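Local structure of putative signal recognition particle protein (Chaetomium thermophilum, 5CK4) at residues A[181-193]-A[235-247]. The protein binds GTP and GDP as the Arf-like GTPase subunit of the signal recognition particle receptor, probably acting in protein translocation at the endoplasmic reticulum. Sequence-based numbering, arbitrary orientation.
Sequences YLSQTASYLYDVL and RLEHELGRIRKTR
Tyr190 of helix 180-201 reaches across helix 229-249 as a knob among Leu240, Ile243, Arg244 and Arg247. With CG anti to the backbone N (chi1 -168°), its ring runs out over the second helix. Ile243 CG2 lies over one face, 3.8 Å from the ring centroid, in a CH-pi contact, while Leu240 O and Arg244 CB meet the edge. The extended Arg247 comes obliquely, on the same side as Ile243 CG2, its NH1 nearest CD1 and CE1, as an off-centre cation-pi partner. Beyond the rim, Tyr190 OH hydrogen-bonds to Gly269 O and Leu271 N. Replacing Tyr190 by alanine is likely to leave these two without the phenol hydroxyl, and Arg247 and Ile243 without their ring.

Ala186 CB lies 3.4 Å from Glu239 CG. The bend at chi2 (72°) turns the carboxylate toward Arg242, whose NE meets Glu239 OE1 nearly straight at 3.1 Å; a water links Glu239 OE2 to Ser183 O. Leu189 CD2 meets Leu236 CD1 at 4.0 Å, both leucines packing on parallel strands 159-170 and 214-219, as in P-loop GTPases. The segments, crossing at -71°, thus join mainly through apolar and aromatic packing; charge acts across through Arg247 on Tyr190 and, at longer range, Asp191.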
loop_
_atom_site.group_PDB
_atom_site.type_symbol
_atom_site.label_atom_id
_atom_site.label_comp_id
_atom_site.label_asym_id
_atom_site.label_seq_id
_atom_site.Cartn_x
_atom_site.Cartn_y
_atom_site.Cartn_z
ATOM N N TYR A 181 4.687 8.225 -14.788
ATOM C CA TYR A 181 4.660 7.214 -13.739
ATOM C C TYR A 181 4.233 7.796 -12.402
ATOM O O TYR A 181 3.429 7.191 -11.698
ATOM C CB TYR A 181 6.018 6.526 -13.592
ATOM C CG TYR A 181 5.995 5.339 -12.658
ATOM C CD1 TYR A 181 5.503 4.108 -13.080
ATOM C CD2 TYR A 181 6.461 5.444 -11.347
ATOM C CE1 TYR A 181 5.479 3.011 -12.217
ATOM C CE2 TYR A 181 6.441 4.358 -10.489
ATOM C CZ TYR A 181 5.959 3.144 -10.933
ATOM O OH TYR A 181 5.942 2.063 -10.072
ATOM N N LEU A 182 4.764 8.966 -12.049
ATOM C CA LEU A 182 4.335 9.636 -10.822
ATOM C C LEU A 182 2.817 9.830 -10.791
ATOM O O LEU A 182 2.158 9.490 -9.801
ATOM C CB LEU A 182 5.041 10.991 -10.654
ATOM C CG LEU A 182 4.432 11.871 -9.552
ATOM C CD1 LEU A 182 4.606 11.228 -8.178
ATOM C CD2 LEU A 182 5.037 13.259 -9.569
ATOM N N SER A 183 2.268 10.342 -11.887
ATOM C CA SER A 183 0.840 10.654 -11.958
ATOM C C SER A 183 -0.033 9.410 -11.856
ATOM O O SER A 183 -1.021 9.389 -11.112
ATOM C CB SER A 183 0.516 11.391 -13.264
ATOM O OG SER A 183 1.125 12.669 -13.280
ATOM N N GLN A 184 0.323 8.378 -12.616
ATOM C CA GLN A 184 -0.488 7.163 -12.648
ATOM C C GLN A 184 -0.381 6.379 -11.347
ATOM O O GLN A 184 -1.364 5.833 -10.849
ATOM C CB GLN A 184 -0.122 6.301 -13.862
ATOM C CG GLN A 184 -0.526 6.963 -15.165
ATOM C CD GLN A 184 -0.209 6.137 -16.401
ATOM O OE1 GLN A 184 0.203 4.978 -16.309
ATOM N NE2 GLN A 184 -0.405 6.737 -17.571
ATOM N N THR A 185 0.818 6.339 -10.785
ATOM C CA THR A 185 1.033 5.670 -9.511
ATOM C C THR A 185 0.324 6.382 -8.369
ATOM O O THR A 185 -0.292 5.744 -7.511
ATOM C CB THR A 185 2.545 5.572 -9.201
ATOM O OG1 THR A 185 3.184 4.832 -10.245
ATOM C CG2 THR A 185 2.796 4.886 -7.874
ATOM N N ALA A 186 0.407 7.708 -8.351
ATOM C CA ALA A 186 -0.257 8.486 -7.300
ATOM C C ALA A 186 -1.776 8.362 -7.394
ATOM O O ALA A 186 -2.467 8.405 -6.393
ATOM C CB ALA A 186 0.141 9.943 -7.387
ATOM N N SER A 187 -2.288 8.243 -8.611
ATOM C CA SER A 187 -3.721 8.060 -8.805
ATOM C C SER A 187 -4.208 6.774 -8.124
ATOM O O SER A 187 -5.247 6.759 -7.470
ATOM C CB SER A 187 -4.055 8.058 -10.298
ATOM O OG SER A 187 -5.441 7.913 -10.489
ATOM N N TYR A 188 -3.449 5.697 -8.282
ATOM C CA TYR A 188 -3.749 4.427 -7.617
ATOM C C TYR A 188 -3.650 4.569 -6.107
ATOM O O TYR A 188 -4.554 4.156 -5.368
ATOM C CB TYR A 188 -2.783 3.346 -8.094
ATOM C CG TYR A 188 -3.183 1.919 -7.775
ATOM C CD1 TYR A 188 -4.383 1.619 -7.131
ATOM C CD2 TYR A 188 -2.349 0.867 -8.128
ATOM C CE1 TYR A 188 -4.733 0.302 -6.840
ATOM C CE2 TYR A 188 -2.681 -0.439 -7.840
ATOM C CZ TYR A 188 -3.880 -0.718 -7.202
ATOM O OH TYR A 188 -4.203 -2.039 -6.951
ATOM N N LEU A 189 -2.554 5.163 -5.645
ATOM C CA LEU A 189 -2.373 5.383 -4.209
ATOM C C LEU A 189 -3.507 6.240 -3.636
ATOM O O LEU A 189 -4.016 5.979 -2.528
ATOM C CB LEU A 189 -1.005 6.031 -3.944
ATOM C CG LEU A 189 -0.693 6.366 -2.479
ATOM C CD1 LEU A 189 -0.724 5.104 -1.614
ATOM C CD2 LEU A 189 0.671 7.025 -2.424
ATOM N N TYR A 190 -3.910 7.267 -4.380
ATOM C CA TYR A 190 -5.030 8.098 -3.954
ATOM C C TYR A 190 -6.259 7.235 -3.654
ATOM O O TYR A 190 -6.868 7.375 -2.596
ATOM C CB TYR A 190 -5.368 9.159 -5.021
ATOM C CG TYR A 190 -6.324 10.263 -4.557
ATOM C CD1 TYR A 190 -7.698 10.050 -4.494
ATOM C CD2 TYR A 190 -5.848 11.519 -4.201
ATOM C CE1 TYR A 190 -8.569 11.062 -4.071
ATOM C CE2 TYR A 190 -6.712 12.532 -3.790
ATOM C CZ TYR A 190 -8.066 12.298 -3.724
ATOM O OH TYR A 190 -8.928 13.307 -3.311
ATOM N N ASP A 191 -6.608 6.342 -4.580
ATOM C CA ASP A 191 -7.780 5.483 -4.413
ATOM C C ASP A 191 -7.637 4.523 -3.241
ATOM O O ASP A 191 -8.608 4.238 -2.546
ATOM C CB ASP A 191 -8.070 4.673 -5.686
ATOM C CG ASP A 191 -8.590 5.529 -6.823
ATOM O OD1 ASP A 191 -9.125 6.620 -6.549
ATOM O OD2 ASP A 191 -8.451 5.103 -7.990
ATOM N N VAL A 192 -6.429 4.007 -3.040
ATOM C CA VAL A 192 -6.165 3.102 -1.923
ATOM C C VAL A 192 -6.419 3.805 -0.587
ATOM O O VAL A 192 -7.186 3.320 0.251
ATOM C CB VAL A 192 -4.724 2.527 -1.979
ATOM C CG1 VAL A 192 -4.294 1.980 -0.636
ATOM C CG2 VAL A 192 -4.630 1.425 -3.060
ATOM N N LEU A 193 -5.760 4.944 -0.390
ATOM C CA LEU A 193 -5.939 5.723 0.832
ATOM C C LEU A 193 -7.373 6.253 1.009
ATOM O O LEU A 193 -7.901 6.265 2.127
ATOM C CB LEU A 193 -4.914 6.865 0.876
ATOM C CG LEU A 193 -3.450 6.405 0.866
ATOM C CD1 LEU A 193 -2.505 7.597 0.995
ATOM C CD2 LEU A 193 -3.203 5.423 2.007
ATOM N N ARG A 235 7.235 14.071 -3.245
ATOM C CA ARG A 235 6.657 14.080 -4.593
ATOM C C ARG A 235 5.257 13.466 -4.626
ATOM O O ARG A 235 4.362 13.967 -5.316
ATOM C CB ARG A 235 7.567 13.364 -5.580
ATOM C CG ARG A 235 8.800 14.187 -5.896
ATOM C CD ARG A 235 9.550 13.649 -7.083
ATOM N NE ARG A 235 10.884 14.222 -7.131
ATOM C CZ ARG A 235 11.815 13.877 -8.017
ATOM N NH1 ARG A 235 11.550 12.958 -8.934
ATOM N NH2 ARG A 235 13.007 14.455 -7.980
ATOM N N LEU A 236 5.077 12.384 -3.887
ATOM C CA LEU A 236 3.752 11.762 -3.771
ATOM C C LEU A 236 2.768 12.690 -3.065
ATOM O O LEU A 236 1.612 12.815 -3.487
ATOM C CB LEU A 236 3.833 10.428 -3.030
ATOM C CG LEU A 236 4.421 9.210 -3.773
ATOM C CD1 LEU A 236 4.491 8.015 -2.839
ATOM C CD2 LEU A 236 3.627 8.862 -5.026
ATOM N N GLU A 237 3.225 13.337 -1.995
ATOM C CA GLU A 237 2.361 14.228 -1.221
ATOM C C GLU A 237 1.887 15.396 -2.069
ATOM O O GLU A 237 0.717 15.798 -2.012
ATOM C CB GLU A 237 3.089 14.739 0.026
ATOM C CG GLU A 237 3.100 13.696 1.139
ATOM C CD GLU A 237 3.995 14.061 2.283
ATOM O OE1 GLU A 237 4.877 14.935 2.112
ATOM O OE2 GLU A 237 3.813 13.470 3.367
ATOM N N HIS A 238 2.792 15.951 -2.855
ATOM C CA HIS A 238 2.397 17.040 -3.729
ATOM C C HIS A 238 1.438 16.563 -4.821
ATOM O O HIS A 238 0.500 17.277 -5.190
ATOM C CB HIS A 238 3.618 17.762 -4.301
ATOM C CG HIS A 238 4.268 18.701 -3.324
ATOM N ND1 HIS A 238 5.337 18.334 -2.534
ATOM C CD2 HIS A 238 3.983 19.983 -2.995
ATOM C CE1 HIS A 238 5.694 19.354 -1.774
ATOM N NE2 HIS A 238 4.889 20.368 -2.033
ATOM N N GLU A 239 1.631 15.349 -5.319
ATOM C CA GLU A 239 0.732 14.880 -6.367
ATOM C C GLU A 239 -0.659 14.545 -5.821
ATOM O O GLU A 239 -1.663 14.848 -6.461
ATOM C CB GLU A 239 1.334 13.707 -7.138
ATOM C CG GLU A 239 0.465 13.211 -8.283
ATOM C CD GLU A 239 0.405 14.145 -9.490
ATOM O OE1 GLU A 239 1.080 15.194 -9.502
ATOM O OE2 GLU A 239 -0.339 13.818 -10.432
ATOM N N LEU A 240 -0.718 13.924 -4.648
ATOM C CA LEU A 240 -1.996 13.632 -3.983
ATOM C C LEU A 240 -2.729 14.927 -3.644
ATOM O O LEU A 240 -3.945 15.011 -3.779
ATOM C CB LEU A 240 -1.775 12.802 -2.700
ATOM C CG LEU A 240 -1.235 11.384 -2.912
ATOM C CD1 LEU A 240 -0.792 10.772 -1.584
ATOM C CD2 LEU A 240 -2.254 10.476 -3.600
ATOM N N GLY A 241 -1.982 15.928 -3.186
ATOM C CA GLY A 241 -2.523 17.265 -3.004
ATOM C C GLY A 241 -3.071 17.871 -4.290
ATOM O O GLY A 241 -4.154 18.466 -4.285
ATOM N N ARG A 242 -2.332 17.743 -5.392
ATOM C CA ARG A 242 -2.802 18.279 -6.669
ATOM C C ARG A 242 -4.122 17.612 -7.081
ATOM O O ARG A 242 -5.051 18.281 -7.545
ATOM C CB ARG A 242 -1.763 18.068 -7.775
ATOM C CG ARG A 242 -2.190 18.702 -9.089
ATOM C CD ARG A 242 -1.261 18.348 -10.240
ATOM N NE ARG A 242 -1.313 16.919 -10.528
ATOM C CZ ARG A 242 -2.232 16.339 -11.295
ATOM N NH1 ARG A 242 -3.180 17.068 -11.873
ATOM N NH2 ARG A 242 -2.204 15.026 -11.487
ATOM N N ILE A 243 -4.185 16.295 -6.921
ATOM C CA ILE A 243 -5.384 15.530 -7.282
ATOM C C ILE A 243 -6.605 15.978 -6.483
ATOM O O ILE A 243 -7.660 16.257 -7.050
ATOM C CB ILE A 243 -5.170 14.006 -7.079
ATOM C CG1 ILE A 243 -4.099 13.498 -8.045
ATOM C CG2 ILE A 243 -6.488 13.230 -7.299
ATOM C CD1 ILE A 243 -3.551 12.125 -7.693
ATOM N N ARG A 244 -6.473 16.051 -5.165
ATOM C CA ARG A 244 -7.635 16.422 -4.359
ATOM C C ARG A 244 -8.090 17.845 -4.655
ATOM O O ARG A 244 -9.291 18.124 -4.654
ATOM C CB ARG A 244 -7.399 16.200 -2.859
ATOM C CG ARG A 244 -6.397 17.155 -2.197
ATOM C CD ARG A 244 -6.303 16.885 -0.695
ATOM N NE ARG A 244 -5.460 17.861 -0.002
ATOM C CZ ARG A 244 -5.246 17.853 1.308
ATOM N NH1 ARG A 244 -5.833 16.926 2.063
ATOM N NH2 ARG A 244 -4.465 18.779 1.865
ATOM N N LYS A 245 -7.138 18.735 -4.936
ATOM C CA LYS A 245 -7.479 20.128 -5.274
ATOM C C LYS A 245 -8.194 20.251 -6.616
ATOM O O LYS A 245 -9.170 20.993 -6.750
ATOM C CB LYS A 245 -6.222 21.007 -5.294
ATOM C CG LYS A 245 -6.496 22.445 -5.651
ATOM C CD LYS A 245 -7.334 23.118 -4.569
ATOM C CE LYS A 245 -6.657 23.001 -3.213
ATOM N NZ LYS A 245 -7.053 24.071 -2.276
ATOM N N THR A 246 -7.698 19.527 -7.614
ATOM C CA THR A 246 -8.320 19.527 -8.932
ATOM C C THR A 246 -9.709 18.904 -8.880
ATOM O O THR A 246 -10.632 19.365 -9.550
ATOM C CB THR A 246 -7.467 18.758 -9.957
ATOM O OG1 THR A 246 -6.155 19.330 -10.005
ATOM C CG2 THR A 246 -8.089 18.845 -11.341
ATOM N N ARG A 247 -9.863 17.856 -8.080
ATOM C CA ARG A 247 -11.150 17.188 -8.004
ATOM C C ARG A 247 -12.160 18.047 -7.271
ATOM O O ARG A 247 -13.320 18.106 -7.659
ATOM C CB ARG A 247 -11.023 15.802 -7.373
ATOM C CG ARG A 247 -10.286 14.831 -8.276
ATOM C CD ARG A 247 -10.330 13.394 -7.773
ATOM N NE ARG A 247 -9.485 12.546 -8.611
ATOM C CZ ARG A 247 -9.264 11.253 -8.399
ATOM N NH1 ARG A 247 -9.838 10.641 -7.371
ATOM N NH2 ARG A 247 -8.466 10.574 -9.217
HETATM O O HOH W 1 -2.289 11.600 -11.121
#